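PDB 2ORY: lipase from Photobacterium sp. M37, which probably hydrolyses triacylglycerols to release fatty acids, as a cold-adapted class 3 lipase of the alpha/beta hydrolase fold. Local coordinates for residues K124-E127 with S128-Y131; N149-I152 with L153-L156; L183-W186 with L187-Q191. One frame throughout, in Å; residues are numbered along the deposited sequence.

Contact 1: K124-E127 with S128-Y131; sequences KISE and STSY
Ile125 reaches the first turn of helix 127-138 through two parts of its side chain. Its CB lies 3.6 Å from Thr129 OG1, and CG1, set between the backbone N and the carbonyl carbon (chi1 54°), carries CD1 forward to within 3.8 Å of Ser130 CB. Ser126 then engages the helix start with both side chain and carbonyl. Its OG accepts the N-H of Thr129 at 2.9 Å, and the angle of 170° at the hydrogen makes this a nearly straight bond. Ser126 O serves two donors: Ser130 N at 2.9 Å and, by a longer bond, Thr129 OG1 at 3.3 Å. Both stand moderately tilted from the carbonyl plane. The Thr129 hydroxyl also bonds Ala211 O weakly, so neither claim is exclusive. Glu127 comes last, with its O receiving Tyr131 N at 2.7 Å. The same oxygen sits at the edge of the Tyr131 ring, near its plane, while Glu127 CB approaches Tyr131 CE1 at 3.8 Å. Ser128 OG turns elsewhere, hydrogen-bonding Asp104 OD1. Strand 124-126 pairs antiparallel with strand 110-112, so the chain passes directly from a two-stranded sheet into a helix. The bond from Thr129 N to Ser126 OG identifies the junction as a serine N-cap.

Contact 2: N149-I152 with L153-L156; sequences NKTI and LQFL
A capping box formed by Thr151 and Gln154 starts helix 152-160, and two reciprocal bonds between side chain and backbone define it. Thr151 OG1 accepts from Gln154 N at 3.1 Å. In return, Gln154 OE1 accepts from Thr151 N at 3.0 Å. The second bond is almost straight at the hydrogen (173°), yet its donor stands 37° out of the plane of the amide carbonyl, so it does not follow a lone pair. Gln154 reaches back because CG lies beside its own backbone N (chi1 -64°) and the chain beyond is extended. The stem passes close to the threonine hydroxyl, with Gln154 CG 3.0 Å from Thr151 OG1. Regular helix bonding follows at once, Phe155 N binding Thr151 O at 2.9 Å and Leu156 N binding Ile152 O at 3.0 Å. Ile152 CG1 also meets Leu156 CD1 at 4.1 Å, one turn further on. Beyond the segments, Lys150 O accepts from Trp56 NE1, and the Phe155 ring meets that of Trp56. Chemically, the cap satisfies one N-H on each of its two residues, and because Gln154 carries an amide, the capping side chains themselves add no formal charge.

Contact 3: L183-W186 with L187-Q191; sequences LALW and LKDIQ
Trp186 and Leu187, neighbours near the C-terminal end of helix 175-189, carry this contact inside the beta-alpha-beta unit of strand 166-173, helix 175-189 and strand 199-206. Leu187 CD2 lies over one face of the indole in a CH-pi contact, 4.1 Å from the centroid of the Trp186 six-membered ring. It is offset toward the rim, which agrees with its approach to Trp186 CZ3 at 3.7 Å. The other branch of Leu187 turns back along the helix, where its CD1 packs on Leu183 CD2 at 3.5 Å. With CG beside the backbone N (chi1 -68°), an extended chi2 (179°) sends CD1 to Leu183 and leaves CD2 over the indole. Ile190 adds a second methyl, CD1, over the face of the Trp186 ring that Leu187 CD2 occupies, while its CG2 comes obliquely to Trp186 NE1 at 3.7 Å. Leu185 places its CG 3.6 Å from Asp189 OD2. The carboxylate has polar partners of its own, Tyr219 OH at OD1 and Trp113 NE1 at OD2. Backbone geometry records the helix running out: Asp189 N binds Leu185 O firmly at 2.8 Å, whereas the next bond, from Ile190 N to Trp186 O, is weak, 3.2 Å long and bent to 133° at the hydrogen.

How the contacts relate
Contacts 2 and 3 join directly, their centres 14 Å apart. Leu153 bridges them, its CD1 lying 3.9 Å from Ile190 CD1 and its CD2 4.0 Å from Trp186 CZ2; Leu156 CD1 adds Leu187 CD2 at 4.1 Å. Helix 152-160 thus packs on the later part of helix 175-189. Contact 1 stands apart, its nearest atoms about 7 Å from contact 3 and about 12 Å from contact 2, although helices 127-138 and 152-160 are successive in the chain. Helix 175-189 begins at the probable nucleophile elbow around Ser174, which with His312 and Asp236 fits a catalytic triad; contact 3 lies on the later turns of that helix.

Contact 1: K124-E127 with S128-Y131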
ATOM      1  N   LYS A 124     -18.124   6.445   1.387  1.00 37.05           N
ATOM      2  CA  LYS A 124     -17.487   6.595   2.678  1.00 35.78           C
ATOM      3  C   LYS A 124     -16.231   5.746   2.806  1.00 34.23           C
ATOM      4  O   LYS A 124     -16.129   4.645   2.251  1.00 30.54           O
ATOM      5  CB  LYS A 124     -18.454   6.223   3.800  1.00 37.10           C
ATOM      6  CG  LYS A 124     -19.578   7.217   4.007  1.00 44.91           C
ATOM      7  CD  LYS A 124     -20.461   6.826   5.192  1.00 47.97           C
ATOM      8  CE  LYS A 124     -21.612   7.815   5.380  1.00 49.81           C
ATOM      9  NZ  LYS A 124     -22.540   7.415   6.472  1.00 49.37           N
ATOM     10  N   ILE A 125     -15.266   6.289   3.535  1.00 29.93           N
ATOM     11  CA  ILE A 125     -14.021   5.599   3.796  1.00 29.14           C
ATOM     12  C   ILE A 125     -13.882   5.467   5.314  1.00 27.04           C
ATOM     13  O   ILE A 125     -14.488   6.225   6.071  1.00 24.35           O
ATOM     14  CB  ILE A 125     -12.822   6.386   3.232  1.00 24.90           C
ATOM     15  CG1 ILE A 125     -12.832   7.814   3.775  1.00 23.01           C
ATOM     16  CG2 ILE A 125     -12.879   6.384   1.717  1.00 24.08           C
ATOM     17  CD1 ILE A 125     -11.625   8.620   3.353  1.00 30.54           C
ATOM     18  N   SER A 126     -13.099   4.498   5.764  1.00 27.50           N
ATOM     19  CA  SER A 126     -12.904   4.319   7.197  1.00 26.08           C
ATOM     20  C   SER A 126     -12.120   5.531   7.697  1.00 28.17           C
ATOM     21  O   SER A 126     -11.382   6.147   6.931  1.00 27.81           O
ATOM     22  CB  SER A 126     -12.070   3.073   7.463  1.00 23.40           C
ATOM     23  OG  SER A 126     -10.746   3.276   6.981  1.00 19.56           O
ATOM     24  N   GLU A 127     -12.275   5.866   8.973  1.00 25.86           N
ATOM     25  CA  GLU A 127     -11.529   6.973   9.537  1.00 28.74           C
ATOM     26  C   GLU A 127     -10.073   6.567   9.493  1.00 23.57           C
ATOM     27  O   GLU A 127      -9.175   7.396   9.351  1.00 26.46           O
ATOM     28  CB  GLU A 127     -11.946   7.242  10.985  1.00 34.70           C
ATOM     29  CG  GLU A 127     -13.369   7.742  11.152  1.00 35.47           C
ATOM     30  CD  GLU A 127     -13.601   8.326  12.537  1.00 43.25           C
ATOM     31  OE1 GLU A 127     -13.021   7.788  13.507  1.00 42.61           O
ATOM     32  OE2 GLU A 127     -14.365   9.312  12.655  1.00 46.10           O
ATOM     33  N   SER A 128      -9.850   5.267   9.623  1.00 25.71           N
ATOM     34  CA  SER A 128      -8.515   4.695   9.572  1.00 24.45           C
ATOM     35  C   SER A 128      -7.774   5.174   8.317  1.00 24.85           C
ATOM     36  O   SER A 128      -6.685   5.753   8.403  1.00 25.43           O
ATOM     37  CB  SER A 128      -8.628   3.167   9.566  1.00 25.47           C
ATOM     38  OG  SER A 128      -7.371   2.569   9.733  1.00 29.15           O
ATOM     39  N   THR A 129      -8.352   4.940   7.143  1.00 25.90           N
ATOM     40  CA  THR A 129      -7.686   5.381   5.914  1.00 30.44           C
ATOM     41  C   THR A 129      -7.775   6.908   5.799  1.00 28.58           C
ATOM     42  O   THR A 129      -6.843   7.558   5.313  1.00 25.25           O
ATOM     43  CB  THR A 129      -8.294   4.714   4.636  1.00 35.46           C
ATOM     44  OG1 THR A 129      -9.563   5.295   4.343  1.00 41.88           O
ATOM     45  CG2 THR A 129      -8.466   3.207   4.836  1.00 27.10           C
ATOM     46  N   SER A 130      -8.882   7.483   6.273  1.00 26.60           N
ATOM     47  CA  SER A 130      -9.039   8.940   6.230  1.00 27.61           C
ATOM     48  C   SER A 130      -7.862   9.627   6.947  1.00 26.82           C
ATOM     49  O   SER A 130      -7.257  10.566   6.413  1.00 24.00           O
ATOM     50  CB  SER A 130     -10.377   9.349   6.866  1.00 31.92           C
ATOM     51  OG  SER A 130     -10.554  10.757   6.833  1.00 26.53           O
ATOM     52  N   TYR A 131      -7.521   9.159   8.146  1.00 23.87           N
ATOM     53  CA  TYR A 131      -6.394   9.757   8.859  1.00 25.48           C
ATOM     54  C   TYR A 131      -5.084   9.427   8.154  1.00 25.81           C
ATOM     55  O   TYR A 131      -4.158  10.236   8.155  1.00 23.71           O
ATOM     56  CB  TYR A 131      -6.327   9.300  10.336  1.00 23.93           C
ATOM     57  CG  TYR A 131      -7.361   9.979  11.217  1.00 30.25           C
ATOM     58  CD1 TYR A 131      -8.582   9.363  11.489  1.00 33.25           C
ATOM     59  CD2 TYR A 131      -7.171  11.283  11.672  1.00 32.15           C
ATOM     60  CE1 TYR A 131      -9.598  10.030  12.181  1.00 35.42           C
ATOM     61  CE2 TYR A 131      -8.181  11.966  12.363  1.00 38.58           C
ATOM     62  CZ  TYR A 131      -9.396  11.330  12.608  1.00 37.02           C
ATOM     63  OH  TYR A 131     -10.424  11.992  13.242  1.00 36.31           O
TER

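Contact 2: N149-I152 with L153-L156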
ATOM      1  N   ASN A 149      10.357  20.848   2.418  1.00 38.53           N
ATOM      2  CA  ASN A 149       9.292  21.772   2.805  1.00 37.35           C
ATOM      3  C   ASN A 149       8.107  21.965   1.887  1.00 34.19           C
ATOM      4  O   ASN A 149       7.512  23.037   1.876  1.00 31.54           O
ATOM      5  CB  ASN A 149       9.877  23.146   3.110  1.00 43.98           C
ATOM      6  CG  ASN A 149      10.809  23.116   4.280  1.00 52.44           C
ATOM      7  OD1 ASN A 149      10.433  22.676   5.371  1.00 59.60           O
ATOM      8  ND2 ASN A 149      12.041  23.579   4.074  1.00 57.29           N
ATOM      9  N   LYS A 150       7.751  20.942   1.130  1.00 33.85           N
ATOM     10  CA  LYS A 150       6.604  21.038   0.239  1.00 32.52           C
ATOM     11  C   LYS A 150       5.731  19.809   0.405  1.00 29.05           C
ATOM     12  O   LYS A 150       6.247  18.705   0.570  1.00 27.67           O
ATOM     13  CB  LYS A 150       7.076  21.135  -1.212  1.00 37.76           C
ATOM     14  CG  LYS A 150       7.755  22.446  -1.550  1.00 37.27           C
ATOM     15  CD  LYS A 150       8.924  22.234  -2.497  1.00 45.27           C
ATOM     16  CE  LYS A 150       9.666  23.543  -2.755  1.00 45.71           C
ATOM     17  NZ  LYS A 150      11.011  23.289  -3.338  1.00 46.77           N
ATOM     18  N   THR A 151       4.416  20.001   0.391  1.00 27.45           N
ATOM     19  CA  THR A 151       3.493  18.873   0.500  1.00 31.49           C
ATOM     20  C   THR A 151       3.560  18.194  -0.861  1.00 30.76           C
ATOM     21  O   THR A 151       4.118  18.756  -1.803  1.00 27.30           O
ATOM     22  CB  THR A 151       2.037  19.324   0.729  1.00 33.62           C
ATOM     23  OG1 THR A 151       1.631  20.180  -0.350  1.00 31.34           O
ATOM     24  CG2 THR A 151       1.900  20.051   2.083  1.00 32.49           C
ATOM     25  N   ILE A 152       3.003  16.997  -0.974  1.00 28.93           N
ATOM     26  CA  ILE A 152       3.037  16.292  -2.244  1.00 26.62           C
ATOM     27  C   ILE A 152       2.295  17.120  -3.303  1.00 29.81           C
ATOM     28  O   ILE A 152       2.756  17.243  -4.439  1.00 29.63           O
ATOM     29  CB  ILE A 152       2.401  14.876  -2.121  1.00 27.59           C
ATOM     30  CG1 ILE A 152       2.529  14.116  -3.447  1.00 26.72           C
ATOM     31  CG2 ILE A 152       0.936  14.976  -1.730  1.00 23.00           C
ATOM     32  CD1 ILE A 152       3.922  13.727  -3.789  1.00 22.66           C
ATOM     33  N   LEU A 153       1.161  17.705  -2.933  1.00 27.74           N
ATOM     34  CA  LEU A 153       0.397  18.492  -3.893  1.00 27.98           C
ATOM     35  C   LEU A 153       1.177  19.724  -4.365  1.00 28.67           C
ATOM     36  O   LEU A 153       1.228  20.017  -5.567  1.00 29.67           O
ATOM     37  CB  LEU A 153      -0.956  18.897  -3.297  1.00 29.90           C
ATOM     38  CG  LEU A 153      -1.904  19.674  -4.216  1.00 31.60           C
ATOM     39  CD1 LEU A 153      -2.065  18.931  -5.520  1.00 31.75           C
ATOM     40  CD2 LEU A 153      -3.245  19.872  -3.529  1.00 31.23           C
ATOM     41  N   GLN A 154       1.782  20.451  -3.431  1.00 28.08           N
ATOM     42  CA  GLN A 154       2.571  21.614  -3.799  1.00 26.13           C
ATOM     43  C   GLN A 154       3.735  21.194  -4.703  1.00 31.27           C
ATOM     44  O   GLN A 154       4.024  21.862  -5.704  1.00 32.49           O
ATOM     45  CB  GLN A 154       3.103  22.310  -2.545  1.00 28.86           C
ATOM     46  CG  GLN A 154       1.995  22.876  -1.650  1.00 32.60           C
ATOM     47  CD  GLN A 154       2.508  23.319  -0.293  1.00 36.02           C
ATOM     48  OE1 GLN A 154       3.557  22.866   0.160  1.00 35.13           O
ATOM     49  NE2 GLN A 154       1.757  24.192   0.373  1.00 39.10           N
ATOM     50  N   PHE A 155       4.402  20.092  -4.367  1.00 25.73           N
ATOM     51  CA  PHE A 155       5.530  19.622  -5.180  1.00 30.15           C
ATOM     52  C   PHE A 155       5.129  19.289  -6.626  1.00 30.62           C
ATOM     53  O   PHE A 155       5.816  19.672  -7.575  1.00 30.47           O
ATOM     54  CB  PHE A 155       6.177  18.374  -4.556  1.00 28.22           C
ATOM     55  CG  PHE A 155       7.249  17.757  -5.414  1.00 29.98           C
ATOM     56  CD1 PHE A 155       8.500  18.350  -5.520  1.00 28.09           C
ATOM     57  CD2 PHE A 155       6.992  16.608  -6.155  1.00 30.62           C
ATOM     58  CE1 PHE A 155       9.470  17.809  -6.348  1.00 29.77           C
ATOM     59  CE2 PHE A 155       7.958  16.064  -6.985  1.00 29.34           C
ATOM     60  CZ  PHE A 155       9.201  16.666  -7.082  1.00 22.94           C
ATOM     61  N   LEU A 156       4.032  18.555  -6.786  1.00 25.57           N
ATOM     62  CA  LEU A 156       3.569  18.177  -8.114  1.00 30.94           C
ATOM     63  C   LEU A 156       3.197  19.419  -8.927  1.00 30.10           C
ATOM     64  O   LEU A 156       3.595  19.551 -10.081  1.00 33.30           O
ATOM     65  CB  LEU A 156       2.359  17.238  -8.016  1.00 28.99           C
ATOM     66  CG  LEU A 156       2.540  15.860  -7.352  1.00 36.34           C
ATOM     67  CD1 LEU A 156       1.174  15.178  -7.219  1.00 29.89           C
ATOM     68  CD2 LEU A 156       3.502  14.996  -8.173  1.00 29.50           C
TER

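Contact 3: L183-W186 with L187-Q191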
ATOM      1  N   LEU A 183      -4.990   7.541  -2.449  1.00 23.06           N
ATOM      2  CA  LEU A 183      -4.344   8.806  -2.770  1.00 21.48           C
ATOM      3  C   LEU A 183      -4.517   9.128  -4.251  1.00 26.58           C
ATOM      4  O   LEU A 183      -4.788  10.285  -4.604  1.00 25.18           O
ATOM      5  CB  LEU A 183      -2.843   8.793  -2.416  1.00 20.97           C
ATOM      6  CG  LEU A 183      -2.143  10.151  -2.634  1.00 22.35           C
ATOM      7  CD1 LEU A 183      -1.178  10.473  -1.510  1.00 21.91           C
ATOM      8  CD2 LEU A 183      -1.399  10.128  -3.938  1.00 24.34           C
ATOM      9  N   ALA A 184      -4.359   8.110  -5.101  1.00 21.87           N
ATOM     10  CA  ALA A 184      -4.508   8.273  -6.547  1.00 25.36           C
ATOM     11  C   ALA A 184      -5.891   8.825  -6.895  1.00 24.42           C
ATOM     12  O   ALA A 184      -6.016   9.688  -7.760  1.00 25.64           O
ATOM     13  CB  ALA A 184      -4.284   6.935  -7.254  1.00 24.51           C
ATOM     14  N   LEU A 185      -6.930   8.325  -6.229  1.00 23.20           N
ATOM     15  CA  LEU A 185      -8.279   8.812  -6.487  1.00 22.89           C
ATOM     16  C   LEU A 185      -8.405  10.271  -6.064  1.00 25.07           C
ATOM     17  O   LEU A 185      -9.097  11.047  -6.722  1.00 25.33           O
ATOM     18  CB  LEU A 185      -9.345   7.986  -5.743  1.00 27.55           C
ATOM     19  CG  LEU A 185     -10.819   8.381  -6.015  1.00 30.67           C
ATOM     20  CD1 LEU A 185     -11.133   8.240  -7.504  1.00 24.80           C
ATOM     21  CD2 LEU A 185     -11.770   7.503  -5.223  1.00 25.73           C
ATOM     22  N   TRP A 186      -7.743  10.654  -4.974  1.00 21.95           N
ATOM     23  CA  TRP A 186      -7.820  12.033  -4.525  1.00 24.32           C
ATOM     24  C   TRP A 186      -7.205  12.960  -5.570  1.00 30.01           C
ATOM     25  O   TRP A 186      -7.756  14.019  -5.860  1.00 30.35           O
ATOM     26  CB  TRP A 186      -7.111  12.205  -3.186  1.00 26.91           C
ATOM     27  CG  TRP A 186      -6.702  13.618  -2.895  1.00 21.15           C
ATOM     28  CD1 TRP A 186      -7.520  14.693  -2.735  1.00 25.48           C
ATOM     29  CD2 TRP A 186      -5.368  14.094  -2.705  1.00 23.42           C
ATOM     30  NE1 TRP A 186      -6.781  15.812  -2.451  1.00 20.44           N
ATOM     31  CE2 TRP A 186      -5.455  15.475  -2.427  1.00 20.85           C
ATOM     32  CE3 TRP A 186      -4.100  13.483  -2.731  1.00 20.35           C
ATOM     33  CZ2 TRP A 186      -4.329  16.261  -2.178  1.00 21.50           C
ATOM     34  CZ3 TRP A 186      -2.985  14.265  -2.479  1.00 22.61           C
ATOM     35  CH2 TRP A 186      -3.107  15.644  -2.203  1.00 16.72           C
ATOM     36  N   LEU A 187      -6.065  12.553  -6.132  1.00 29.90           N
ATOM     37  CA  LEU A 187      -5.383  13.338  -7.161  1.00 29.86           C
ATOM     38  C   LEU A 187      -6.286  13.448  -8.385  1.00 27.68           C
ATOM     39  O   LEU A 187      -6.394  14.508  -8.990  1.00 29.16           O
ATOM     40  CB  LEU A 187      -4.048  12.680  -7.536  1.00 28.71           C
ATOM     41  CG  LEU A 187      -2.978  12.716  -6.443  1.00 23.99           C
ATOM     42  CD1 LEU A 187      -1.681  12.015  -6.878  1.00 17.21           C
ATOM     43  CD2 LEU A 187      -2.696  14.162  -6.143  1.00 24.58           C
ATOM     44  N   LYS A 188      -6.927  12.337  -8.739  1.00 30.22           N
ATOM     45  CA  LYS A 188      -7.870  12.277  -9.849  1.00 28.72           C
ATOM     46  C   LYS A 188      -9.018  13.277  -9.612  1.00 33.47           C
ATOM     47  O   LYS A 188      -9.336  14.106 -10.479  1.00 34.59           O
ATOM     48  CB  LYS A 188      -8.477  10.877  -9.934  1.00 34.50           C
ATOM     49  CG  LYS A 188      -7.886   9.966 -10.982  1.00 44.63           C
ATOM     50  CD  LYS A 188      -8.466  10.271 -12.348  1.00 44.77           C
ATOM     51  CE  LYS A 188      -8.182   9.140 -13.319  1.00 48.27           C
ATOM     52  NZ  LYS A 188      -8.812   9.391 -14.642  1.00 53.80           N
ATOM     53  N   ASP A 189      -9.636  13.188  -8.435  1.00 29.78           N
ATOM     54  CA  ASP A 189     -10.758  14.046  -8.097  1.00 29.65           C
ATOM     55  C   ASP A 189     -10.496  15.542  -8.053  1.00 29.32           C
ATOM     56  O   ASP A 189     -11.435  16.317  -8.199  1.00 30.70           O
ATOM     57  CB  ASP A 189     -11.384  13.627  -6.771  1.00 33.05           C
ATOM     58  CG  ASP A 189     -12.255  12.389  -6.893  1.00 34.19           C
ATOM     59  OD1 ASP A 189     -12.880  12.180  -7.960  1.00 30.12           O
ATOM     60  OD2 ASP A 189     -12.329  11.630  -5.901  1.00 32.74           O
ATOM     61  N   ILE A 190      -9.252  15.963  -7.849  1.00 26.15           N
ATOM     62  CA  ILE A 190      -8.970  17.396  -7.798  1.00 27.22           C
ATOM     63  C   ILE A 190      -8.311  17.923  -9.079  1.00 28.78           C
ATOM     64  O   ILE A 190      -7.876  19.078  -9.140  1.00 29.10           O
ATOM     65  CB  ILE A 190      -8.076  17.747  -6.605  1.00 24.73           C
ATOM     66  CG1 ILE A 190      -6.684  17.159  -6.807  1.00 24.74           C
ATOM     67  CG2 ILE A 190      -8.700  17.205  -5.322  1.00 29.74           C
ATOM     68  CD1 ILE A 190      -5.703  17.527  -5.698  1.00 23.08           C
ATOM     69  N   GLN A 191      -8.220  17.065 -10.090  1.00 24.85           N
ATOM     70  CA  GLN A 191      -7.644  17.468 -11.364  1.00 29.79           C
ATOM     71  C   GLN A 191      -8.549  18.507 -12.014  1.00 31.95           C
ATOM     72  O   GLN A 191      -9.773  18.373 -11.994  1.00 31.88           O
ATOM     73  CB  GLN A 191      -7.495  16.261 -12.303  1.00 23.82           C
ATOM     74  CG  GLN A 191      -6.252  15.457 -12.039  1.00 26.95           C
ATOM     75  CD  GLN A 191      -6.010  14.370 -13.064  1.00 30.78           C
ATOM     76  OE1 GLN A 191      -6.700  13.357 -13.084  1.00 39.45           O
ATOM     77  NE2 GLN A 191      -5.018  14.574 -13.920  1.00 28.69           N
TER